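PDB 2HC9: leucine aminopeptidase 1 from Caenorhabditis elegans, which releases N-terminal amino acids, preferably leucine, from peptides as a two-zinc aminopeptidase of the M17 family, and probably acts as a digestive enzyme. Local coordinates for residues A115-V120 with V150-L155; D257-Q262 with N331-E336. The protein carries 1 engineered substitution. All coordinates share one frame; numbering follows the deposited sequence.

Interaction 1: residues A115-V120 with V150-L155; sequences AEYPDV and VVCDKL. With GOL (glycerol), chain R.
The Tyr117 ring lies with one face on the side chain of Lys154, whose CB sits 3.8 Å from the centroid of that ring, only 12° off its normal: a CH-pi contact squarely over the centre. The two side chains cross at about a right angle, and Lys154 runs on, extended, past Tyr117 CD2 toward solvent. Cys152 SG comes to the ring obliquely instead, 3.8 Å from Tyr117 CD1, a sulfur-aromatic contact. With CG of Tyr117 anti to the backbone N (chi1 -162°), the ring is carried out over the type I turn Cys152-Leu155.

Deeper in, Val120 and Val150 meet tip to tip, CG2 of the first 3.9 Å from CG1 of the second, while Val120 CG1 packs on Leu155 CD1. Leu163 of helix 157-178 continues this apolar layer. A glycerol, probably from the crystallisation liquor, bridges the outer edge of the contact: its O2 accepts from Tyr117 N at 2.6 Å, and its O3 takes a weak bond from Lys154 N.

No direct hydrogen bond joins the two segments. The loop after strand 108-114 and the turn after strand 145-151, neighbours in the N-terminal domain's sheet, are therefore held here by apolar, sulfur and CH-pi packing.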
loop_
_atom_site.group_PDB
_atom_site.type_symbol
_atom_site.label_atom_id
_atom_site.label_comp_id
_atom_site.label_asym_id
_atom_site.label_seq_id
_atom_site.Cartn_x
_atom_site.Cartn_y
_atom_site.Cartn_z
ATOM N N ALA A 115 -9.197 4.059 -50.351
ATOM C CA ALA A 115 -7.942 4.468 -49.730
ATOM C C ALA A 115 -6.965 4.760 -50.829
ATOM O O ALA A 115 -6.889 4.030 -51.825
ATOM C CB ALA A 115 -7.418 3.379 -48.807
ATOM N N GLU A 116 -6.217 5.842 -50.653
ATOM C CA GLU A 116 -5.079 6.155 -51.497
ATOM C C GLU A 116 -3.990 5.136 -51.271
ATOM O O GLU A 116 -3.919 4.529 -50.205
ATOM C CB GLU A 116 -4.535 7.544 -51.158
ATOM C CG GLU A 116 -5.337 8.679 -51.751
ATOM C CD GLU A 116 -4.727 9.221 -53.030
ATOM O OE1 GLU A 116 -4.880 8.572 -54.086
ATOM O OE2 GLU A 116 -4.101 10.305 -52.977
ATOM N N TYR A 117 -3.121 4.969 -52.257
ATOM C CA TYR A 117 -2.126 3.900 -52.245
ATOM C C TYR A 117 -1.272 3.833 -50.965
ATOM O O TYR A 117 -1.038 2.743 -50.437
ATOM C CB TYR A 117 -1.229 4.080 -53.462
ATOM C CG TYR A 117 -0.426 2.901 -53.869
ATOM C CD1 TYR A 117 -0.988 1.633 -53.951
ATOM C CD2 TYR A 117 0.910 3.064 -54.203
ATOM C CE1 TYR A 117 -0.231 0.555 -54.363
ATOM C CE2 TYR A 117 1.666 2.008 -54.598
ATOM C CZ TYR A 117 1.107 0.770 -54.680
ATOM O OH TYR A 117 1.906 -0.258 -55.092
ATOM N N PRO A 118 -0.794 4.991 -50.475
ATOM C CA PRO A 118 0.019 4.921 -49.255
ATOM C C PRO A 118 -0.745 4.485 -47.996
ATOM O O PRO A 118 -0.108 4.110 -47.013
ATOM C CB PRO A 118 0.520 6.360 -49.087
ATOM C CG PRO A 118 0.376 6.996 -50.443
ATOM C CD PRO A 118 -0.892 6.387 -50.966
ATOM N N ASP A 119 -2.078 4.555 -48.019
ATOM C CA ASP A 119 -2.909 4.191 -46.868
ATOM C C ASP A 119 -3.366 2.746 -46.870
ATOM O O ASP A 119 -3.808 2.255 -45.836
ATOM C CB ASP A 119 -4.157 5.061 -46.800
ATOM C CG ASP A 119 -3.851 6.509 -46.362
ATOM O OD1 ASP A 119 -2.710 6.786 -45.930
ATOM O OD2 ASP A 119 -4.751 7.358 -46.474
ATOM N N VAL A 120 -3.328 2.086 -48.031
ATOM C CA VAL A 120 -4.026 0.807 -48.188
ATOM C C VAL A 120 -3.574 -0.235 -47.157
ATOM O O VAL A 120 -4.415 -0.875 -46.517
ATOM C CB VAL A 120 -3.871 0.228 -49.613
ATOM C CG1 VAL A 120 -4.421 -1.218 -49.652
ATOM C CG2 VAL A 120 -4.604 1.138 -50.621
ATOM N N VAL A 150 -10.727 -3.075 -52.083
ATOM C CA VAL A 150 -9.956 -1.862 -52.051
ATOM C C VAL A 150 -10.186 -1.157 -53.383
ATOM O O VAL A 150 -9.998 -1.756 -54.448
ATOM C CB VAL A 150 -8.459 -2.151 -51.884
ATOM C CG1 VAL A 150 -7.683 -0.844 -51.851
ATOM C CG2 VAL A 150 -8.192 -2.977 -50.611
ATOM N N VAL A 151 -10.588 0.108 -53.299
ATOM C CA VAL A 151 -10.758 0.968 -54.476
ATOM C C VAL A 151 -9.543 1.890 -54.530
ATOM O O VAL A 151 -9.467 2.905 -53.809
ATOM C CB VAL A 151 -12.039 1.809 -54.367
ATOM C CG1 VAL A 151 -12.210 2.686 -55.615
ATOM C CG2 VAL A 151 -13.262 0.900 -54.178
ATOM N N CYS A 152 -8.578 1.497 -55.351
ATOM C CA CYS A 152 -7.307 2.203 -55.463
ATOM C C CYS A 152 -6.696 1.841 -56.811
ATOM O O CYS A 152 -6.433 0.665 -57.070
ATOM C CB CYS A 152 -6.356 1.802 -54.321
ATOM S SG CYS A 152 -4.675 2.521 -54.432
ATOM N N ASP A 153 -6.454 2.863 -57.638
ATOM C CA ASP A 153 -5.920 2.723 -59.006
ATOM C C ASP A 153 -4.663 1.861 -59.098
ATOM O O ASP A 153 -4.542 1.003 -59.970
ATOM C CB ASP A 153 -5.567 4.104 -59.578
ATOM C CG ASP A 153 -6.784 4.936 -59.918
ATOM O OD1 ASP A 153 -7.808 4.364 -60.355
ATOM O OD2 ASP A 153 -6.708 6.177 -59.761
ATOM N N LYS A 154 -3.710 2.133 -58.216
ATOM C CA LYS A 154 -2.374 1.597 -58.350
ATOM C C LYS A 154 -2.266 0.144 -57.857
ATOM O O LYS A 154 -1.299 -0.547 -58.170
ATOM C CB LYS A 154 -1.384 2.491 -57.603
ATOM C CG LYS A 154 -1.051 3.777 -58.318
ATOM C CD LYS A 154 -0.057 4.596 -57.522
ATOM C CE LYS A 154 0.229 5.922 -58.216
ATOM N NZ LYS A 154 1.264 6.732 -57.492
ATOM N N LEU A 155 -3.240 -0.319 -57.079
ATOM C CA LEU A 155 -3.153 -1.666 -56.511
ATOM C C LEU A 155 -3.115 -2.762 -57.585
ATOM O O LEU A 155 -3.873 -2.728 -58.557
ATOM C CB LEU A 155 -4.298 -1.894 -55.525
ATOM C CG LEU A 155 -4.121 -2.971 -54.455
ATOM C CD1 LEU A 155 -3.186 -2.488 -53.321
ATOM C CD2 LEU A 155 -5.488 -3.333 -53.912
HETATM C C1 GOL R . -2.201 7.822 -54.715
HETATM O O1 GOL R . -0.800 7.686 -54.583
HETATM C C2 GOL R . -2.861 6.464 -54.946
HETATM O O2 GOL R . -4.063 6.418 -54.243
HETATM C C3 GOL R . -3.232 6.243 -56.403
HETATM O O3 GOL R . -4.018 5.080 -56.476
#

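Interaction 2: residues D257-Q262 with N331-E336; sequences DTGGLQ and NNTDAE. With ZN (zinc ion), chain B; ZN (zinc ion), chain C.
Asp257 and Asp334 both hold CG anti to the backbone N (chi1 -167° and -162°), which brings OD2 of the first and OD1 of the second to the same zinc. Glu336 gets there differently: CG stands between its backbone N and carbonyl carbon, and a bend at chi2 (-68°) lays the carboxylate across both metals. OE2 of Glu336 binds the chain B zinc at 2.0 Å, and its OE1 binds the chain C zinc at 2.1 Å. Asp257 OD2 also bridges, though its bond to the chain C zinc is long, 2.6 Å. Asp334 O and a water shared by both metals complete the chain B zinc's ligands; Lys252 and Asp275 serve the other.

Beside the metals, Thr333 ties the loops together. Its OG1 donates to Gly259 O at 2.7 Å and accepts from Gln262 N. The Gln262 amide grips the backbone twice: OE1 receives Thr333 N at 2.8 Å from above its carbonyl plane, and Gln262 NE2 donates a hydrogen bond to Asn331 O, which lies in the plane of the Gln262 amide. NE2 also bonds Lys266 O of a neighbouring subunit. A leucine at Gln262 would probably leave Thr333 N and Asn331 O without these mates and hold the start of the 331-336 loop less firmly.

Asp257 OD1, which binds neither metal, takes Gly259 N in an Asx turn and also bonds Asn307, so the second-shell contacts fix the carboxylate's rotation. Asp334 OD2 pairs with Lys264, a predicted active-site residue. Asp257 OD2 and Asp334 OD1 lie only 3.0 Å apart; the zinc ions probably offset their repulsion and, with the Thr333 and Gln262 bonds, hold the two loops together.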
loop_
_atom_site.group_PDB
_atom_site.type_symbol
_atom_site.label_atom_id
_atom_site.label_comp_id
_atom_site.label_asym_id
_atom_site.label_seq_id
_atom_site.Cartn_x
_atom_site.Cartn_y
_atom_site.Cartn_z
ATOM N N ASP A 257 3.230 -15.285 -17.803
ATOM C CA ASP A 257 4.160 -14.709 -16.834
ATOM C C ASP A 257 3.446 -14.503 -15.478
ATOM O O ASP A 257 2.695 -13.544 -15.301
ATOM C CB ASP A 257 4.659 -13.373 -17.385
ATOM C CG ASP A 257 5.858 -12.839 -16.626
ATOM O OD1 ASP A 257 6.363 -13.537 -15.695
ATOM O OD2 ASP A 257 6.291 -11.722 -16.995
ATOM N N THR A 258 3.689 -15.399 -14.519
ATOM C CA THR A 258 3.211 -15.177 -13.145
ATOM C C THR A 258 4.088 -14.150 -12.407
ATOM O O THR A 258 3.741 -13.725 -11.305
ATOM C CB THR A 258 3.287 -16.453 -12.294
ATOM O OG1 THR A 258 4.664 -16.814 -12.145
ATOM C CG2 THR A 258 2.501 -17.628 -12.940
ATOM N N GLY A 259 5.217 -13.782 -13.018
ATOM C CA GLY A 259 6.244 -12.956 -12.376
ATOM C C GLY A 259 7.375 -13.812 -11.785
ATOM O O GLY A 259 8.497 -13.318 -11.535
ATOM N N GLY A 260 7.076 -15.090 -11.537
ATOM C CA GLY A 260 8.019 -15.979 -10.851
ATOM C C GLY A 260 7.929 -15.810 -9.349
ATOM O O GLY A 260 6.921 -15.321 -8.827
ATOM N N LEU A 261 8.964 -16.211 -8.608
ATOM C CA LEU A 261 8.866 -16.094 -7.150
ATOM C C LEU A 261 8.680 -14.656 -6.654
ATOM O O LEU A 261 8.048 -14.444 -5.614
ATOM C CB LEU A 261 10.037 -16.785 -6.444
ATOM C CG LEU A 261 9.899 -18.303 -6.262
ATOM C CD1 LEU A 261 11.270 -18.890 -5.930
ATOM C CD2 LEU A 261 8.881 -18.681 -5.143
ATOM N N GLN A 262 9.187 -13.669 -7.399
ATOM C CA GLN A 262 8.776 -12.278 -7.178
ATOM C C GLN A 262 7.462 -12.062 -7.930
ATOM O O GLN A 262 7.407 -11.461 -9.010
ATOM C CB GLN A 262 9.862 -11.280 -7.591
ATOM C CG GLN A 262 11.028 -11.287 -6.581
ATOM C CD GLN A 262 12.285 -10.732 -7.182
ATOM O OE1 GLN A 262 12.876 -11.354 -8.068
ATOM N NE2 GLN A 262 12.714 -9.567 -6.703
ATOM N N ASN A 331 18.044 -10.330 -9.946
ATOM C CA ASN A 331 17.403 -9.710 -8.779
ATOM C C ASN A 331 15.916 -9.460 -8.984
ATOM O O ASN A 331 15.242 -8.932 -8.109
ATOM C CB ASN A 331 18.143 -8.429 -8.347
ATOM C CG ASN A 331 18.122 -7.341 -9.411
ATOM O OD1 ASN A 331 18.057 -7.624 -10.612
ATOM N ND2 ASN A 331 18.183 -6.082 -8.971
ATOM N N ASN A 332 15.420 -9.825 -10.165
ATOM C CA ASN A 332 14.016 -9.679 -10.477
ATOM C C ASN A 332 13.557 -10.816 -11.399
ATOM O O ASN A 332 13.817 -10.810 -12.598
ATOM C CB ASN A 332 13.749 -8.307 -11.119
ATOM C CG ASN A 332 12.271 -8.038 -11.330
ATOM O OD1 ASN A 332 11.422 -8.909 -11.113
ATOM N ND2 ASN A 332 11.960 -6.833 -11.767
ATOM N N THR A 333 12.872 -11.789 -10.823
ATOM C CA THR A 333 12.395 -12.953 -11.578
ATOM C C THR A 333 11.345 -12.580 -12.606
ATOM O O THR A 333 11.097 -13.359 -13.508
ATOM C CB THR A 333 11.797 -14.054 -10.662
ATOM O OG1 THR A 333 10.636 -13.537 -9.986
ATOM C CG2 THR A 333 12.856 -14.532 -9.641
ATOM N N ASP A 334 10.725 -11.404 -12.451
ATOM C CA ASP A 334 9.711 -10.897 -13.411
ATOM C C ASP A 334 10.375 -10.109 -14.562
ATOM O O ASP A 334 9.707 -9.686 -15.519
ATOM C CB ASP A 334 8.728 -10.004 -12.650
ATOM C CG ASP A 334 7.415 -9.773 -13.388
ATOM O OD1 ASP A 334 7.166 -10.349 -14.477
ATOM O OD2 ASP A 334 6.601 -9.007 -12.854
ATOM N N ALA A 335 11.684 -9.901 -14.477
ATOM C CA ALA A 335 12.434 -9.293 -15.586
ATOM C C ALA A 335 13.033 -10.463 -16.397
ATOM O O ALA A 335 14.274 -10.552 -16.628
ATOM C CB ALA A 335 13.535 -8.355 -15.022
ATOM N N GLU A 336 12.140 -11.369 -16.814
ATOM C CA GLU A 336 12.551 -12.660 -17.395
ATOM C C GLU A 336 12.679 -12.614 -18.921
ATOM O O GLU A 336 13.488 -13.364 -19.520
ATOM C CB GLU A 336 11.603 -13.797 -16.936
ATOM C CG GLU A 336 10.365 -14.018 -17.851
ATOM C CD GLU A 336 9.390 -12.862 -17.788
ATOM O OE1 GLU A 336 8.691 -12.593 -18.791
ATOM O OE2 GLU A 336 9.313 -12.197 -16.737
HETATM ZN ZN ZN B . 7.949 -10.762 -16.259
HETATM ZN ZN ZN C . 7.388 -11.068 -19.239
HETATM O O HOH W 1 6.450 -9.011 -10.035
HETATM O O HOH W 2 7.826 -9.549 -17.878
#

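In the fold
The two contacts sit on opposite sides of the chain's centre, their nearest atoms about 33 Å apart, and share no helix or strand. Interaction 1 is partly buried, with Lys154 exposed, and belongs to the N-terminal domain; no other subunit touches its segments. Interaction 2 is buried in the catalytic domain, where loops following strands 256-257 and 327-329 converge and neighbouring subunits of the six-chain assembly pack against them. Each joins segments that are mostly loop or turn, but by contrasting means: nonpolar surfaces and an aromatic ring in interaction 1, metal coordination backed by directional hydrogen bonds in interaction 2. Accordingly, the first is structural packing away from the annotated sites, whereas the second supplies three of the zinc-binding residues.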